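PDB 4G75: phosphodiesterase from Pseudomonas aeruginosa, which is a colicin M-like bacteriocin that probably kills rival bacteria by degrading peptidoglycan precursors, as a magnesium-dependent phosphodiesterase. Local coordinates for residues G52-W62 and R251-L261. Numbering follows the deposited sequence. Where two conformers were deposited one is given.
Sequences GDWEKPLLALW and RTETAEGMTRL
A bend in each partner brings Glu-55 and Arg-251 together: the glutamate chain turns at chi2 (97°), the arginine chain at chi3 (-69°), and their flat ends meet nearly coplanar. Arg-251 grips side-on, its NE 2.9 Å from Glu-55 OE2 and its NH2 2.8 Å from Glu-55 OE1, and both oxygens use their syn lone pairs. The two bonds are nearly straight and lie in the guanidinium plane, an arrangement that fixes the rotation of both groups. NH2 also gives a weak bond to the carbonyl oxygen of Gly-52, the residue that closes the preceding helix in a Schellman motif, while a water joins Glu-55 OE2 to the backbone N of Arg-251. A second salt bridge, Lys-56 NZ to Glu-253 OE2 at 2.7 Å, is built differently, for the extended lysine reaches its oxygen from above the carboxylate plane.

Beyond these charges the contact becomes largely apolar. Thr-254 OG1 lies against Glu-55 CB. The selenium of selenomethionine Met-258 rests 3.8 Å from Leu-59 CG and makes an oblique Met-aromatic contact, 5.4 Å from the centroid of the Trp-54 six-membered ring; its terminal CE touches Trp-54 CH2 at 3.5 Å. Leu-59 CD2 packs at 3.4 Å against the carbonyl oxygen of Gly-257, which, having no side chain, leaves room for the other branch, CD1. Farther along, Leu-261 CD1 sits over one face of Trp-62, 3.4 Å from the centroid of the five-membered ring, a CH-pi contact; the indole NE1 is hydrogen-bonded to Glu-264 OE1.

The whole illustrates how ion pairs from the loop just ahead of helix 255-264 and an apolar seam beyond them can join two helices, the axes of 55-62 and 255-261 being inclined at 53°: a buried helix-helix interface apart from the magnesium site.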
loop_
_atom_site.group_PDB
_atom_site.type_symbol
_atom_site.label_atom_id
_atom_site.label_comp_id
_atom_site.label_asym_id
_atom_site.label_seq_id
_atom_site.Cartn_x
_atom_site.Cartn_y
_atom_site.Cartn_z
ATOM N N GLY A 52 7.212 4.265 6.088
ATOM C CA GLY A 52 6.752 2.998 5.548
ATOM C C GLY A 52 7.120 1.767 6.354
ATOM O O GLY A 52 6.933 0.641 5.891
ATOM N N ASP A 53 7.640 1.974 7.559
ATOM C CA ASP A 53 8.032 0.873 8.432
ATOM C C ASP A 53 6.794 0.390 9.183
ATOM O O ASP A 53 6.676 0.590 10.386
ATOM C CB ASP A 53 9.101 1.376 9.408
ATOM C CG ASP A 53 9.817 0.252 10.140
ATOM O OD1 ASP A 53 9.938 -0.862 9.584
ATOM O OD2 ASP A 53 10.277 0.495 11.278
ATOM N N TRP A 54 5.867 -0.246 8.465
ATOM C CA TRP A 54 4.514 -0.442 8.985
ATOM C C TRP A 54 4.258 -1.805 9.625
ATOM O O TRP A 54 3.355 -1.948 10.456
ATOM C CB TRP A 54 3.481 -0.189 7.878
ATOM C CG TRP A 54 3.494 -1.214 6.781
ATOM C CD1 TRP A 54 4.386 -1.307 5.752
ATOM C CD2 TRP A 54 2.564 -2.293 6.602
ATOM N NE1 TRP A 54 4.072 -2.377 4.947
ATOM C CE2 TRP A 54 2.955 -2.997 5.445
ATOM C CE3 TRP A 54 1.438 -2.727 7.307
ATOM C CZ2 TRP A 54 2.261 -4.109 4.978
ATOM C CZ3 TRP A 54 0.750 -3.831 6.837
ATOM C CH2 TRP A 54 1.165 -4.510 5.688
ATOM N N GLU A 55 5.036 -2.801 9.216
ATOM C CA GLU A 55 4.859 -4.160 9.712
ATOM C C GLU A 55 5.192 -4.254 11.197
ATOM O O GLU A 55 4.435 -4.818 11.981
ATOM C CB GLU A 55 5.743 -5.134 8.928
ATOM C CG GLU A 55 5.418 -5.227 7.436
ATOM C CD GLU A 55 6.321 -4.352 6.597
ATOM O OE1 GLU A 55 6.747 -3.280 7.083
ATOM O OE2 GLU A 55 6.605 -4.737 5.448
ATOM N N LYS A 56 6.331 -3.694 11.586
ATOM C CA LYS A 56 6.794 -3.838 12.960
ATOM C C LYS A 56 5.850 -3.239 14.012
ATOM O O LYS A 56 5.514 -3.908 14.985
ATOM C CB LYS A 56 8.228 -3.325 13.108
ATOM C CG LYS A 56 9.258 -4.224 12.428
ATOM C CD LYS A 56 10.636 -3.570 12.441
ATOM C CE LYS A 56 11.669 -4.436 11.735
ATOM N NZ LYS A 56 13.022 -3.848 11.849
ATOM N N PRO A 57 5.387 -1.998 13.809
ATOM C CA PRO A 57 4.469 -1.450 14.818
ATOM C C PRO A 57 3.199 -2.286 14.977
ATOM O O PRO A 57 2.751 -2.494 16.102
ATOM C CB PRO A 57 4.112 -0.058 14.279
ATOM C CG PRO A 57 5.093 0.227 13.191
ATOM C CD PRO A 57 5.665 -1.053 12.711
ATOM N N LEU A 58 2.626 -2.759 13.870
ATOM C CA LEU A 58 1.411 -3.556 13.944
ATOM C C LEU A 58 1.681 -4.926 14.553
ATOM O O LEU A 58 0.892 -5.420 15.354
ATOM C CB LEU A 58 0.763 -3.702 12.567
ATOM C CG LEU A 58 0.113 -2.442 12.001
ATOM C CD1 LEU A 58 -0.417 -2.737 10.600
ATOM C CD2 LEU A 58 -1.014 -1.974 12.905
ATOM N N LEU A 59 2.809 -5.525 14.188
ATOM C CA LEU A 59 3.164 -6.833 14.719
ATOM C C LEU A 59 3.396 -6.778 16.224
ATOM O O LEU A 59 3.026 -7.697 16.954
ATOM C CB LEU A 59 4.395 -7.390 14.002
ATOM C CG LEU A 59 4.114 -7.964 12.612
ATOM C CD1 LEU A 59 5.418 -8.244 11.895
ATOM C CD2 LEU A 59 3.255 -9.217 12.701
ATOM N N ALA A 60 4.001 -5.696 16.691
ATOM C CA ALA A 60 4.260 -5.560 18.116
ATOM C C ALA A 60 2.945 -5.508 18.888
ATOM O O ALA A 60 2.814 -6.123 19.944
ATOM C CB ALA A 60 5.106 -4.324 18.391
ATOM N N LEU A 61 1.975 -4.773 18.357
ATOM C CA LEU A 61 0.666 -4.686 18.984
ATOM C C LEU A 61 -0.001 -6.055 18.995
ATOM O O LEU A 61 -0.463 -6.520 20.038
ATOM C CB LEU A 61 -0.225 -3.682 18.243
ATOM C CG LEU A 61 0.290 -2.243 18.304
ATOM C CD1 LEU A 61 -0.573 -1.316 17.467
ATOM C CD2 LEU A 61 0.353 -1.768 19.753
ATOM N N TRP A 62 -0.038 -6.700 17.833
ATOM C CA TRP A 62 -0.699 -7.995 17.711
ATOM C C TRP A 62 -0.050 -9.049 18.592
ATOM O O TRP A 62 -0.744 -9.822 19.257
ATOM C CB TRP A 62 -0.724 -8.485 16.257
ATOM C CG TRP A 62 -1.558 -9.723 16.099
ATOM C CD1 TRP A 62 -1.124 -11.023 16.136
ATOM C CD2 TRP A 62 -2.978 -9.780 15.922
ATOM N NE1 TRP A 62 -2.187 -11.879 15.974
ATOM C CE2 TRP A 62 -3.335 -11.142 15.838
ATOM C CE3 TRP A 62 -3.981 -8.810 15.811
ATOM C CZ2 TRP A 62 -4.650 -11.558 15.650
ATOM C CZ3 TRP A 62 -5.290 -9.227 15.625
ATOM C CH2 TRP A 62 -5.611 -10.590 15.548
ATOM N N ARG A 251 7.601 -8.249 2.760
ATOM C CA ARG A 251 9.012 -7.904 2.844
ATOM C C ARG A 251 9.709 -8.939 3.733
ATOM O O ARG A 251 9.126 -9.446 4.695
ATOM C CB ARG A 251 9.199 -6.464 3.323
ATOM C CG ARG A 251 8.736 -5.446 2.283
ATOM C CD ARG A 251 9.231 -4.037 2.571
ATOM N NE ARG A 251 8.599 -3.447 3.750
ATOM C CZ ARG A 251 8.803 -2.197 4.154
ATOM N NH1 ARG A 251 9.623 -1.405 3.475
ATOM N NH2 ARG A 251 8.191 -1.735 5.236
ATOM N N THR A 252 10.947 -9.269 3.391
ATOM C CA THR A 252 11.661 -10.397 3.987
ATOM C C THR A 252 11.781 -10.339 5.507
ATOM O O THR A 252 11.525 -11.320 6.210
ATOM C CB THR A 252 13.082 -10.508 3.398
ATOM O OG1 THR A 252 13.003 -10.489 1.969
ATOM C CG2 THR A 252 13.754 -11.791 3.854
ATOM N N GLU A 253 12.195 -9.184 6.011
ATOM C CA GLU A 253 12.520 -9.059 7.433
ATOM C C GLU A 253 11.410 -9.494 8.391
ATOM O O GLU A 253 11.677 -10.121 9.414
ATOM C CB GLU A 253 12.972 -7.641 7.783
ATOM C CG GLU A 253 13.441 -7.523 9.231
ATOM C CD GLU A 253 13.966 -6.147 9.584
ATOM O OE1 GLU A 253 13.955 -5.254 8.712
ATOM O OE2 GLU A 253 14.387 -5.961 10.745
ATOM N N THR A 254 10.169 -9.161 8.061
ATOM C CA THR A 254 9.049 -9.453 8.943
ATOM C C THR A 254 8.071 -10.459 8.335
ATOM O O THR A 254 6.953 -10.617 8.824
ATOM C CB THR A 254 8.274 -8.163 9.275
ATOM O OG1 THR A 254 8.084 -7.405 8.073
ATOM C CG2 THR A 254 9.050 -7.319 10.264
ATOM N N ALA A 255 8.492 -11.139 7.274
ATOM C CA ALA A 255 7.591 -12.015 6.536
ATOM C C ALA A 255 6.995 -13.126 7.402
ATOM O O ALA A 255 5.819 -13.437 7.275
ATOM C CB ALA A 255 8.281 -12.598 5.301
ATOM N N GLU A 256 7.792 -13.717 8.286
ATOM C CA GLU A 256 7.270 -14.785 9.135
ATOM C C GLU A 256 6.166 -14.245 10.044
ATOM O O GLU A 256 5.111 -14.869 10.206
ATOM C CB GLU A 256 8.392 -15.430 9.956
ATOM C CG GLU A 256 7.948 -16.630 10.783
ATOM C CD GLU A 256 9.113 -17.480 11.270
ATOM O OE1 GLU A 256 10.228 -17.339 10.721
ATOM O OE2 GLU A 256 8.911 -18.294 12.198
ATOM N N GLY A 257 6.412 -13.074 10.626
ATOM C CA GLY A 257 5.450 -12.451 11.513
ATOM C C GLY A 257 4.167 -12.097 10.788
ATOM O O GLY A 257 3.076 -12.335 11.296
HETATM N N MSE A 258 4.298 -11.529 9.594
HETATM C CA MSE A 258 3.127 -11.119 8.824
HETATM C C MSE A 258 2.316 -12.329 8.370
HETATM O O MSE A 258 1.094 -12.283 8.351
HETATM C CB MSE A 258 3.534 -10.245 7.623
HETATM C CG MSE A 258 4.143 -8.890 8.012
HETATM SE SE MSE A 258 2.902 -7.803 9.058
HETATM C CE MSE A 258 1.631 -7.367 7.628
ATOM N N THR A 259 3.000 -13.412 8.010
ATOM C CA THR A 259 2.316 -14.651 7.641
ATOM C C THR A 259 1.485 -15.179 8.813
ATOM O O THR A 259 0.341 -15.602 8.632
ATOM C CB THR A 259 3.315 -15.723 7.170
ATOM O OG1 THR A 259 4.124 -15.181 6.122
ATOM C CG2 THR A 259 2.590 -16.957 6.652
ATOM N N ARG A 260 2.060 -15.145 10.013
ATOM C CA ARG A 260 1.337 -15.585 11.199
ATOM C C ARG A 260 0.153 -14.666 11.468
ATOM O O ARG A 260 -0.957 -15.134 11.725
ATOM C CB ARG A 260 2.256 -15.657 12.419
ATOM C CG ARG A 260 1.588 -16.297 13.629
ATOM C CD ARG A 260 2.542 -16.419 14.811
ATOM N NE ARG A 260 1.842 -16.886 16.002
ATOM C CZ ARG A 260 2.439 -17.218 17.141
ATOM N NH1 ARG A 260 3.758 -17.137 17.246
ATOM N NH2 ARG A 260 1.712 -17.632 18.175
ATOM N N LEU A 261 0.387 -13.356 11.391
ATOM C CA LEU A 261 -0.693 -12.389 11.552
ATOM C C LEU A 261 -1.847 -12.677 10.587
ATOM O O LEU A 261 -3.018 -12.658 10.972
ATOM C CB LEU A 261 -0.170 -10.962 11.343
ATOM C CG LEU A 261 -1.218 -9.847 11.361
ATOM C CD1 LEU A 261 -1.966 -9.836 12.681
ATOM C CD2 LEU A 261 -0.571 -8.492 11.103
HETATM O O HOH W 1 5.611 -6.831 4.442
#